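Local atomic coordinates of GphF (Cystobacter violaceus, PDB entry 6MFC), a protein that probably catalyses the decarboxylation of an acyl group at the start of polyketide biosynthesis, using a GNAT fold that in relatives serves acetyl transfer. Residues F135-A140 with V215-R220; T63-G68 with G103-S108; E169-G174 with P179-L184; W70-L73 with I78-A81. All coordinates share one frame; numbering follows the deposited sequence.

Interaction 1. Residues F135-A140 with V215-R220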
loop_
_atom_site.group_PDB
_atom_site.type_symbol
_atom_site.label_atom_id
_atom_site.label_comp_id
_atom_site.label_asym_id
_atom_site.label_seq_id
_atom_site.Cartn_x
_atom_site.Cartn_y
_atom_site.Cartn_z
ATOM N N PHE A 135 5.326 6.738 9.778
ATOM C CA PHE A 135 4.477 6.653 10.961
ATOM C C PHE A 135 4.007 5.223 11.193
ATOM O O PHE A 135 4.012 4.738 12.331
ATOM C CB PHE A 135 3.281 7.595 10.819
ATOM C CG PHE A 135 2.418 7.672 12.046
ATOM C CD1 PHE A 135 1.330 6.828 12.200
ATOM C CD2 PHE A 135 2.692 8.593 13.045
ATOM C CE1 PHE A 135 0.536 6.899 13.329
ATOM C CE2 PHE A 135 1.900 8.670 14.176
ATOM C CZ PHE A 135 0.821 7.822 14.319
ATOM N N VAL A 136 3.590 4.537 10.126
ATOM C CA VAL A 136 3.167 3.144 10.245
ATOM C C VAL A 136 4.336 2.267 10.671
ATOM O O VAL A 136 4.201 1.410 11.553
ATOM C CB VAL A 136 2.554 2.658 8.920
ATOM C CG1 VAL A 136 2.299 1.158 8.964
ATOM C CG2 VAL A 136 1.271 3.413 8.626
ATOM N N LEU A 137 5.501 2.466 10.047
ATOM C CA LEU A 137 6.680 1.689 10.410
ATOM C C LEU A 137 7.066 1.921 11.864
ATOM O O LEU A 137 7.500 0.993 12.555
ATOM C CB LEU A 137 7.843 2.040 9.480
ATOM C CG LEU A 137 7.631 1.743 7.993
ATOM C CD1 LEU A 137 8.816 2.225 7.173
ATOM C CD2 LEU A 137 7.396 0.258 7.779
ATOM N N ALA A 138 6.901 3.153 12.352
ATOM C CA ALA A 138 7.205 3.437 13.750
ATOM C C ALA A 138 6.145 2.854 14.675
ATOM O O ALA A 138 6.465 2.367 15.766
ATOM C CB ALA A 138 7.336 4.944 13.964
ATOM N N ALA A 139 4.878 2.896 14.259
ATOM C CA ALA A 139 3.811 2.340 15.084
ATOM C C ALA A 139 3.869 0.820 15.127
ATOM O O ALA A 139 3.491 0.213 16.136
ATOM C CB ALA A 139 2.449 2.805 14.569
ATOM N N ALA A 140 4.342 0.188 14.051
ATOM C CA ALA A 140 4.410 -1.268 14.019
ATOM C C ALA A 140 5.531 -1.799 14.902
ATOM O O ALA A 140 5.406 -2.892 15.467
ATOM C CB ALA A 140 4.591 -1.755 12.583
ATOM N N VAL A 215 6.713 -5.934 -1.342
ATOM C CA VAL A 215 7.748 -5.195 -0.631
ATOM C C VAL A 215 7.703 -5.607 0.833
ATOM O O VAL A 215 6.636 -5.898 1.384
ATOM C CB VAL A 215 7.576 -3.668 -0.786
ATOM C CG1 VAL A 215 7.710 -3.267 -2.245
ATOM C CG2 VAL A 215 6.234 -3.217 -0.236
ATOM N N ILE A 216 8.875 -5.652 1.464
ATOM C CA ILE A 216 9.001 -6.090 2.850
ATOM C C ILE A 216 9.821 -5.059 3.610
ATOM O O ILE A 216 10.984 -4.810 3.266
ATOM C CB ILE A 216 9.650 -7.481 2.963
ATOM C CG1 ILE A 216 8.820 -8.526 2.214
ATOM C CG2 ILE A 216 9.805 -7.874 4.423
ATOM C CD1 ILE A 216 9.409 -9.916 2.266
ATOM N N HIS A 217 9.222 -4.465 4.640
ATOM C CA HIS A 217 9.912 -3.535 5.532
ATOM C C HIS A 217 10.298 -4.298 6.794
ATOM O O HIS A 217 9.490 -4.445 7.714
ATOM C CB HIS A 217 9.037 -2.331 5.871
ATOM C CG HIS A 217 8.837 -1.377 4.735
ATOM N ND1 HIS A 217 9.667 -0.298 4.516
ATOM C CD2 HIS A 217 7.891 -1.325 3.769
ATOM C CE1 HIS A 217 9.244 0.372 3.458
ATOM N NE2 HIS A 217 8.168 -0.232 2.986
ATOM N N ALA A 218 11.532 -4.795 6.832
ATOM C CA ALA A 218 12.041 -5.404 8.052
ATOM C C ALA A 218 12.076 -4.374 9.174
ATOM O O ALA A 218 12.296 -3.182 8.946
ATOM C CB ALA A 218 13.438 -5.984 7.820
ATOM N N LEU A 219 11.847 -4.841 10.401
ATOM C CA LEU A 219 11.739 -3.949 11.546
ATOM C C LEU A 219 12.888 -4.070 12.536
ATOM O O LEU A 219 13.034 -3.192 13.392
ATOM C CB LEU A 219 10.415 -4.190 12.286
ATOM C CG LEU A 219 9.137 -3.915 11.492
ATOM C CD1 LEU A 219 7.919 -3.984 12.397
ATOM C CD2 LEU A 219 9.209 -2.568 10.789
ATOM N N ARG A 220 13.696 -5.123 12.456
ATOM C CA ARG A 220 14.781 -5.318 13.413
ATOM C C ARG A 220 16.076 -5.720 12.714
ATOM O O ARG A 220 16.144 -6.758 12.055
ATOM C CB ARG A 220 14.390 -6.371 14.453
ATOM C CG ARG A 220 13.060 -6.086 15.135
ATOM C CD ARG A 220 12.695 -7.137 16.163
ATOM N NE ARG A 220 11.323 -6.958 16.629
ATOM C CZ ARG A 220 10.953 -6.069 17.545
ATOM N NH1 ARG A 220 11.855 -5.271 18.100
ATOM N NH2 ARG A 220 9.680 -5.976 17.904
#
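His-217, on the closing strand of the chain, meets Leu-137 on the helix, and the two side chains cross at about a right angle. Both branches of the leucine are used. CD2 of Leu-137 lies against the root of the histidine, 3.6 Å from CB of His-217, while CD1 of Leu-137 reaches the ring at ND1 of His-217, 3.8 Å away. With CG anti to the carbonyl carbon (chi1 -71°), the imidazole stands where the leucine tip can pack obliquely on it. Its far nitrogen, NE2, is hydrogen-bonded to ND1 of His-187, so NE2 of the buried ring has a polar partner while Leu-137 packs near ND1.

Two residues on, where the strand has given way to loop, Leu-219 turns back to the same helix. Its CD1 lies 4.0 Å from CB of Ala-140, and its other branch, CD2, passes 4.3 Å from the carbonyl O of Leu-137, one helical turn earlier.

The contact is thus plain helix-on-sheet packing. Leu-137 and Ala-140 also rest on Val-149 of strand 148-153, the neighbour of strand 212-218, so helix 128-140 spans two adjacent strands, while His-187 and His-190 of helix 182-190 meet the histidine.

Interaction 2. Residues T63-G68 with G103-S108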
loop_
_atom_site.group_PDB
_atom_site.type_symbol
_atom_site.label_atom_id
_atom_site.label_comp_id
_atom_site.label_asym_id
_atom_site.label_seq_id
_atom_site.Cartn_x
_atom_site.Cartn_y
_atom_site.Cartn_z
ATOM N N THR A 63 -13.174 -1.387 10.007
ATOM C CA THR A 63 -13.860 -2.134 11.054
ATOM C C THR A 63 -13.180 -3.456 11.390
ATOM O O THR A 63 -13.384 -3.974 12.493
ATOM C CB THR A 63 -15.310 -2.388 10.645
ATOM O OG1 THR A 63 -15.341 -3.180 9.450
ATOM C CG2 THR A 63 -16.023 -1.067 10.392
ATOM N N THR A 64 -12.376 -4.010 10.481
ATOM C CA THR A 64 -11.701 -5.273 10.766
ATOM C C THR A 64 -10.462 -5.057 11.628
ATOM O O THR A 64 -10.252 -5.770 12.616
ATOM C CB THR A 64 -11.328 -5.980 9.463
ATOM O OG1 THR A 64 -12.518 -6.238 8.705
ATOM C CG2 THR A 64 -10.616 -7.294 9.747
ATOM N N GLU A 65 -9.630 -4.081 11.266
ATOM C CA GLU A 65 -8.442 -3.705 12.030
ATOM C C GLU A 65 -8.624 -2.255 12.464
ATOM O O GLU A 65 -8.057 -1.337 11.850
ATOM C CB GLU A 65 -7.168 -3.886 11.207
ATOM C CG GLU A 65 -5.890 -3.938 12.027
ATOM C CD GLU A 65 -5.558 -5.340 12.499
ATOM O OE1 GLU A 65 -5.854 -6.303 11.758
ATOM O OE2 GLU A 65 -5.005 -5.482 13.609
ATOM N N PRO A 66 -9.417 -2.008 13.513
ATOM C CA PRO A 66 -9.711 -0.613 13.890
ATOM C C PRO A 66 -8.484 0.175 14.304
ATOM O O PRO A 66 -8.359 1.351 13.941
ATOM C CB PRO A 66 -10.709 -0.769 15.047
ATOM C CG PRO A 66 -11.272 -2.146 14.890
ATOM C CD PRO A 66 -10.146 -2.970 14.353
ATOM N N ARG A 67 -7.570 -0.435 15.062
ATOM C CA ARG A 67 -6.338 0.227 15.471
ATOM C C ARG A 67 -5.194 -0.012 14.494
ATOM O O ARG A 67 -4.021 0.050 14.887
ATOM C CB ARG A 67 -5.946 -0.216 16.882
ATOM C CG ARG A 67 -6.912 0.268 17.954
ATOM C CD ARG A 67 -6.277 0.280 19.336
ATOM N NE ARG A 67 -6.434 -0.988 20.041
ATOM C CZ ARG A 67 -6.062 -1.189 21.302
ATOM N NH1 ARG A 67 -5.508 -0.202 21.994
ATOM N NH2 ARG A 67 -6.244 -2.372 21.871
ATOM N N GLY A 68 -5.506 -0.279 13.228
ATOM C CA GLY A 68 -4.491 -0.462 12.211
ATOM C C GLY A 68 -4.733 0.405 10.993
ATOM O O GLY A 68 -4.181 0.151 9.919
ATOM N N GLY A 103 -9.256 -12.776 3.841
ATOM C CA GLY A 103 -9.029 -14.090 4.421
ATOM C C GLY A 103 -7.667 -14.264 5.061
ATOM O O GLY A 103 -7.478 -15.203 5.841
ATOM N N LEU A 104 -6.714 -13.385 4.751
ATOM C CA LEU A 104 -5.377 -13.483 5.319
ATOM C C LEU A 104 -5.293 -12.952 6.743
ATOM O O LEU A 104 -4.251 -13.123 7.384
ATOM C CB LEU A 104 -4.370 -12.726 4.448
ATOM C CG LEU A 104 -4.230 -13.134 2.982
ATOM C CD1 LEU A 104 -3.099 -12.355 2.322
ATOM C CD2 LEU A 104 -4.003 -14.630 2.855
ATOM N N HIS A 105 -6.351 -12.320 7.245
ATOM C CA HIS A 105 -6.291 -11.653 8.539
ATOM C C HIS A 105 -5.983 -12.646 9.652
ATOM O O HIS A 105 -6.757 -13.575 9.903
ATOM C CB HIS A 105 -7.609 -10.933 8.820
ATOM C CG HIS A 105 -7.589 -10.106 10.067
ATOM N ND1 HIS A 105 -8.725 -9.823 10.794
ATOM C CD2 HIS A 105 -6.566 -9.500 10.716
ATOM C CE1 HIS A 105 -8.403 -9.080 11.838
ATOM N NE2 HIS A 105 -7.100 -8.869 11.814
ATOM N N ASP A 106 -4.848 -12.444 10.316
ATOM C CA ASP A 106 -4.435 -13.262 11.456
ATOM C C ASP A 106 -4.069 -12.328 12.601
ATOM O O ASP A 106 -2.969 -11.747 12.603
ATOM C CB ASP A 106 -3.263 -14.166 11.092
ATOM C CG ASP A 106 -2.847 -15.075 12.236
ATOM O OD1 ASP A 106 -3.621 -15.210 13.208
ATOM O OD2 ASP A 106 -1.742 -15.653 12.163
ATOM N N PRO A 107 -4.956 -12.151 13.584
ATOM C CA PRO A 107 -4.640 -11.248 14.705
ATOM C C PRO A 107 -3.414 -11.661 15.498
ATOM O O PRO A 107 -2.792 -10.804 16.138
ATOM C CB PRO A 107 -5.909 -11.305 15.568
ATOM C CG PRO A 107 -6.990 -11.732 14.624
ATOM C CD PRO A 107 -6.331 -12.671 13.660
ATOM N N SER A 108 -3.047 -12.940 15.483
ATOM C CA SER A 108 -1.858 -13.420 16.175
ATOM C C SER A 108 -0.636 -13.479 15.269
ATOM O O SER A 108 0.398 -14.016 15.678
ATOM C CB SER A 108 -2.124 -14.801 16.780
ATOM O OG SER A 108 -2.408 -15.756 15.772
#
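The meeting of His-105 with Thr-64 and Glu-65 is a small, partly polar surface contact that joins the end of helix 55-64 to the loop between strands 77-87 and 111-119. One imidazole serves both neighbours. Thr-64, in the last turn of the helix, offers its methyl: CG2 lies 3.3 Å from ND1 and 3.5 Å from CE1 of His-105, the two side chains sliding past each other in opposite directions. The threonine hydroxyl is engaged in its own helix, where OG1 is hydrogen-bonded to the carbonyl O of Arg-60.

Glu-65, the first residue to leave the helix, comes to the other nitrogen. Its chain is bent at chi2 (88°), which brings OE1 of Glu-65 to 2.9 Å from NE2 of His-105. Carboxylate and ring stand almost perpendicular, their planes 81° apart, and the oxygen approaches the ring obliquely.

On the loop side, CG of Pro-107 lies 3.9 Å above one face of the His-105 ring, offset toward its rim. Asp-106 shapes this turn. Its OD1 accepts the backbone N of Ser-108 at 3.3 Å, an Asx turn, and also OG of Ser-108, both from the same face of the carboxylate plane. A backbone bond from Asp-106 to Arg-86 fastens the loop to strand 77-87.

The definite partner of OE1 of Glu-65 is the backbone N of Arg-86, which donates a hydrogen bond to it. NE2 of His-105 lies close to the same oxygen, and nearness to a carboxylate would be expected to favour a protonated imidazole, if the charges persist at this surface.

Interaction 3. Residues E169-G174 with P179-L184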
loop_
_atom_site.group_PDB
_atom_site.type_symbol
_atom_site.label_atom_id
_atom_site.label_comp_id
_atom_site.label_asym_id
_atom_site.label_seq_id
_atom_site.Cartn_x
_atom_site.Cartn_y
_atom_site.Cartn_z
ATOM N N GLU A 169 9.798 -7.969 -14.596
ATOM C CA GLU A 169 10.696 -8.367 -13.516
ATOM C C GLU A 169 12.015 -7.604 -13.577
ATOM O O GLU A 169 12.529 -7.161 -12.543
ATOM C CB GLU A 169 10.944 -9.875 -13.562
ATOM C CG GLU A 169 11.850 -10.377 -12.447
ATOM C CD GLU A 169 12.091 -11.874 -12.510
ATOM O OE1 GLU A 169 11.385 -12.562 -13.278
ATOM O OE2 GLU A 169 12.990 -12.362 -11.792
ATOM N N ASP A 170 12.578 -7.441 -14.777
ATOM C CA ASP A 170 13.810 -6.671 -14.908
ATOM C C ASP A 170 13.583 -5.205 -14.557
ATOM O O ASP A 170 14.424 -4.579 -13.901
ATOM C CB ASP A 170 14.372 -6.804 -16.324
ATOM C CG ASP A 170 14.995 -8.162 -16.583
ATOM O OD1 ASP A 170 15.472 -8.796 -15.617
ATOM O OD2 ASP A 170 15.016 -8.594 -17.754
ATOM N N TYR A 171 12.450 -4.641 -14.983
ATOM C CA TYR A 171 12.144 -3.256 -14.646
ATOM C C TYR A 171 11.940 -3.084 -13.147
ATOM O O TYR A 171 12.407 -2.101 -12.560
ATOM C CB TYR A 171 10.905 -2.789 -15.407
ATOM C CG TYR A 171 10.422 -1.416 -14.997
ATOM C CD1 TYR A 171 11.229 -0.299 -15.157
ATOM C CD2 TYR A 171 9.155 -1.237 -14.456
ATOM C CE1 TYR A 171 10.793 0.958 -14.783
ATOM C CE2 TYR A 171 8.709 0.016 -14.082
ATOM C CZ TYR A 171 9.531 1.111 -14.249
ATOM O OH TYR A 171 9.091 2.362 -13.878
ATOM N N VAL A 172 11.245 -4.032 -12.515
ATOM C CA VAL A 172 11.008 -3.950 -11.077
ATOM C C VAL A 172 12.324 -4.026 -10.313
ATOM O O VAL A 172 12.563 -3.252 -9.378
ATOM C CB VAL A 172 10.025 -5.051 -10.638
ATOM C CG1 VAL A 172 10.063 -5.231 -9.133
ATOM C CG2 VAL A 172 8.616 -4.709 -11.098
ATOM N N HIS A 173 13.203 -4.944 -10.704
ATOM C CA HIS A 173 14.497 -5.082 -10.050
ATOM C C HIS A 173 15.530 -4.081 -10.554
ATOM O O HIS A 173 16.703 -4.187 -10.181
ATOM C CB HIS A 173 15.023 -6.509 -10.219
ATOM C CG HIS A 173 14.349 -7.506 -9.329
ATOM N ND1 HIS A 173 13.212 -8.190 -9.702
ATOM C CD2 HIS A 173 14.644 -7.922 -8.075
ATOM C CE1 HIS A 173 12.840 -8.990 -8.720
ATOM N NE2 HIS A 173 13.692 -8.847 -7.720
ATOM N N GLY A 174 15.124 -3.120 -11.379
ATOM C CA GLY A 174 16.034 -2.088 -11.833
ATOM C C GLY A 174 17.150 -2.564 -12.731
ATOM O O GLY A 174 18.137 -1.845 -12.908
ATOM N N PRO A 179 16.147 4.714 -14.112
ATOM C CA PRO A 179 15.872 4.924 -12.688
ATOM C C PRO A 179 14.768 4.006 -12.190
ATOM O O PRO A 179 13.927 3.524 -12.952
ATOM C CB PRO A 179 15.432 6.392 -12.614
ATOM C CG PRO A 179 15.714 6.976 -13.976
ATOM C CD PRO A 179 15.663 5.833 -14.933
ATOM N N ARG A 180 14.788 3.771 -10.880
ATOM C CA ARG A 180 13.765 2.952 -10.246
ATOM C C ARG A 180 12.389 3.581 -10.428
ATOM O O ARG A 180 12.253 4.795 -10.607
ATOM C CB ARG A 180 14.070 2.778 -8.756
ATOM C CG ARG A 180 14.413 4.077 -8.050
ATOM C CD ARG A 180 14.414 3.926 -6.536
ATOM N NE ARG A 180 15.336 2.894 -6.070
ATOM C CZ ARG A 180 15.718 2.755 -4.804
ATOM N NH1 ARG A 180 15.263 3.588 -3.878
ATOM N NH2 ARG A 180 16.559 1.789 -4.464
ATOM N N ASP A 181 11.363 2.738 -10.389
ATOM C CA ASP A 181 10.002 3.229 -10.540
ATOM C C ASP A 181 9.621 4.090 -9.337
ATOM O O ASP A 181 9.912 3.722 -8.193
ATOM C CB ASP A 181 9.024 2.063 -10.693
ATOM C CG ASP A 181 7.588 2.524 -10.860
ATOM O OD1 ASP A 181 6.947 2.856 -9.841
ATOM O OD2 ASP A 181 7.107 2.565 -12.012
ATOM N N PRO A 182 8.983 5.242 -9.563
ATOM C CA PRO A 182 8.665 6.135 -8.434
ATOM C C PRO A 182 7.774 5.495 -7.386
ATOM O O PRO A 182 7.988 5.705 -6.185
ATOM C CB PRO A 182 7.971 7.323 -9.117
ATOM C CG PRO A 182 8.431 7.272 -10.538
ATOM C CD PRO A 182 8.600 5.824 -10.860
ATOM N N VAL A 183 6.776 4.714 -7.808
ATOM C CA VAL A 183 5.881 4.076 -6.849
ATOM C C VAL A 183 6.610 2.992 -6.066
ATOM O O VAL A 183 6.336 2.785 -4.877
ATOM C CB VAL A 183 4.641 3.520 -7.573
ATOM C CG1 VAL A 183 3.577 3.114 -6.569
ATOM C CG2 VAL A 183 4.096 4.547 -8.553
ATOM N N LEU A 184 7.546 2.286 -6.703
ATOM C CA LEU A 184 8.328 1.286 -5.985
ATOM C C LEU A 184 9.453 1.927 -5.180
ATOM O O LEU A 184 9.706 1.528 -4.038
ATOM C CB LEU A 184 8.890 0.252 -6.960
ATOM C CG LEU A 184 8.132 -1.075 -6.997
ATOM C CD1 LEU A 184 8.785 -2.049 -7.965
ATOM C CD2 LEU A 184 8.056 -1.671 -5.599
#
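Tyr-171 and Asp-181 meet with their flat groups nearly perpendicular, the phenol ring and carboxylate planes lying 84° apart. The tyrosine leaves its helix with CG opposite the backbone N (chi1 173°), which carries the ring out to the aspartate; there OH of Tyr-171 donates at 2.7 Å to OD2 of Asp-181, which accepts through its anti lone pair and lies near the plane of the ring. The other oxygen, OD1, faces the start of helix 182-190. OD1 of Asp-181 accepts the backbone N of Leu-184 at 3.2 Å, again on its anti lone pair, and more weakly the N of Val-183: the aspartate is an N-cap.

Beside this polar pair lies an apolar one. Val-172 and Leu-184 cross at about a right angle, CG1 of the valine 3.6 Å from CD1 of the leucine, over Val-213 of the sheet. Gly-174, at positive phi, is the C-prime residue of the Schellman motif that ends helix 168-172.

The buried carboxylate thus has donors at both oxygens, OD2 also taking the N of Asp-157. These bonds, together with the helix start, would be expected to stabilise its negative charge.

Interaction 4. Residues W70-L73 with I78-A81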
loop_
_atom_site.group_PDB
_atom_site.type_symbol
_atom_site.label_atom_id
_atom_site.label_comp_id
_atom_site.label_asym_id
_atom_site.label_seq_id
_atom_site.Cartn_x
_atom_site.Cartn_y
_atom_site.Cartn_z
ATOM N N TRP A 70 -5.092 4.671 9.888
ATOM C CA TRP A 70 -4.884 6.047 10.308
ATOM C C TRP A 70 -5.276 7.007 9.196
ATOM O O TRP A 70 -5.246 6.663 8.012
ATOM C CB TRP A 70 -3.425 6.310 10.703
ATOM C CG TRP A 70 -2.970 5.532 11.891
ATOM C CD1 TRP A 70 -2.927 5.964 13.185
ATOM C CD2 TRP A 70 -2.486 4.187 11.899
ATOM N NE1 TRP A 70 -2.445 4.967 13.999
ATOM C CE2 TRP A 70 -2.167 3.866 13.233
ATOM C CE3 TRP A 70 -2.289 3.221 10.906
ATOM C CZ2 TRP A 70 -1.665 2.620 13.601
ATOM C CZ3 TRP A 70 -1.791 1.986 11.273
ATOM C CH2 TRP A 70 -1.485 1.695 12.608
ATOM N N VAL A 71 -5.639 8.223 9.595
ATOM C CA VAL A 71 -5.909 9.310 8.668
ATOM C C VAL A 71 -4.995 10.475 9.018
ATOM O O VAL A 71 -4.616 10.667 10.178
ATOM C CB VAL A 71 -7.389 9.751 8.695
ATOM C CG1 VAL A 71 -8.286 8.633 8.189
ATOM C CG2 VAL A 71 -7.793 10.170 10.100
ATOM N N LEU A 72 -4.627 11.246 8.000
ATOM C CA LEU A 72 -3.832 12.452 8.172
ATOM C C LEU A 72 -4.697 13.662 7.851
ATOM O O LEU A 72 -5.312 13.726 6.782
ATOM C CB LEU A 72 -2.588 12.427 7.280
ATOM C CG LEU A 72 -1.737 13.700 7.242
ATOM C CD1 LEU A 72 -1.398 14.184 8.642
ATOM C CD2 LEU A 72 -0.468 13.454 6.450
ATOM N N LEU A 73 -4.744 14.613 8.779
ATOM C CA LEU A 73 -5.594 15.788 8.655
ATOM C C LEU A 73 -4.756 17.007 8.299
ATOM O O LEU A 73 -3.761 17.302 8.969
ATOM C CB LEU A 73 -6.361 16.043 9.953
ATOM C CG LEU A 73 -7.297 14.930 10.421
ATOM C CD1 LEU A 73 -8.055 15.369 11.656
ATOM C CD2 LEU A 73 -8.254 14.547 9.312
ATOM N N ILE A 78 -9.245 15.168 5.511
ATOM C CA ILE A 78 -8.493 13.920 5.415
ATOM C C ILE A 78 -7.776 13.924 4.068
ATOM O O ILE A 78 -8.355 13.567 3.041
ATOM C CB ILE A 78 -9.396 12.694 5.571
ATOM C CG1 ILE A 78 -10.133 12.742 6.910
ATOM C CG2 ILE A 78 -8.581 11.413 5.451
ATOM C CD1 ILE A 78 -10.965 11.515 7.191
ATOM N N VAL A 79 -6.508 14.340 4.068
ATOM C CA VAL A 79 -5.693 14.302 2.857
ATOM C C VAL A 79 -4.845 13.040 2.764
ATOM O O VAL A 79 -4.227 12.804 1.714
ATOM C CB VAL A 79 -4.784 15.546 2.750
ATOM C CG1 VAL A 79 -5.624 16.808 2.685
ATOM C CG2 VAL A 79 -3.813 15.601 3.922
ATOM N N GLY A 80 -4.797 12.228 3.817
ATOM C CA GLY A 80 -4.026 11.000 3.801
ATOM C C GLY A 80 -4.678 9.882 4.587
ATOM O O GLY A 80 -5.259 10.122 5.649
ATOM N N ALA A 81 -4.589 8.654 4.078
ATOM C CA ALA A 81 -5.194 7.498 4.723
ATOM C C ALA A 81 -4.327 6.267 4.498
ATOM O O ALA A 81 -3.839 6.034 3.388
ATOM C CB ALA A 81 -6.611 7.240 4.193
#
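Leu-72 faces two residues at once, Val-79 and Gly-80, and this doubling defines the contact. Its backbone N donates to the carbonyl O of Gly-80 at 2.7 Å in a nearly straight bond (164° at the hydrogen), whereas its carbonyl O accepts two weak bonds, from N of Val-79 at 3.0 Å and N of Gly-80 at 3.4 Å. Val-71 with Ala-81 and Leu-73 with Ile-78 form the flanking non-hydrogen-bonded pairs, and the register slips by one residue between Leu-72 and Leu-73.

On the face that carries Val-71, Leu-73, Ile-78 and Ala-81, Ile-78 touches both Val-71 and Leu-73. Its CG2 branch, opposite the backbone N, touches CB of Val-71 at 3.8 Å. On the other branch, CG1 of Ile-78 lies 3.5 Å from CD2 of Leu-73. Both pairs cross at a slant. On the reverse face Leu-72 stands over Gly-80, where the lack of a side chain leaves CB of Leu-72 4.0 Å from CA of the glycine.

Helices cover both surfaces. Leu-39 of helix 36-46 reaches Val-71 and Ala-81, while Phe-128 of helix 128-140 meets Leu-72 and Val-79. Strand 70-74 is further bonded to strand 27-30, and strand 77-87 to strand 111-119, so the pair lies within the sheet.

The arrangement is a classic beta bulge in an antiparallel beta hairpin, set in the helix-flanked mixed sheet of the GNAT fold.

Overall arrangement
Interactions 1 and 4 hold two regions of one mixed sheet, their centres 18 Å apart, and helix 128-140 bridges them: Phe-135 CE1 lies 3.6 Å from Trp-70 CD1, in an edge-to-face pair. Interaction 3 joins this core through strand 212-218, next to the edge strand 193-198, as Val-215 CG1 packs 3.7 Å from Leu-184 CD2. Interaction 2 is a surface contact; its segment 63-68 leads almost directly into the hairpin of interaction 4, yet it lies about 30 Å, centre to centre, from interaction 3. In GNAT relatives acyl-CoA binds between the two parallel strands that probably correspond to 111-119 and 148-153; interactions 4 and 1 involve strands 77-87 and 212-218, which flank this pair.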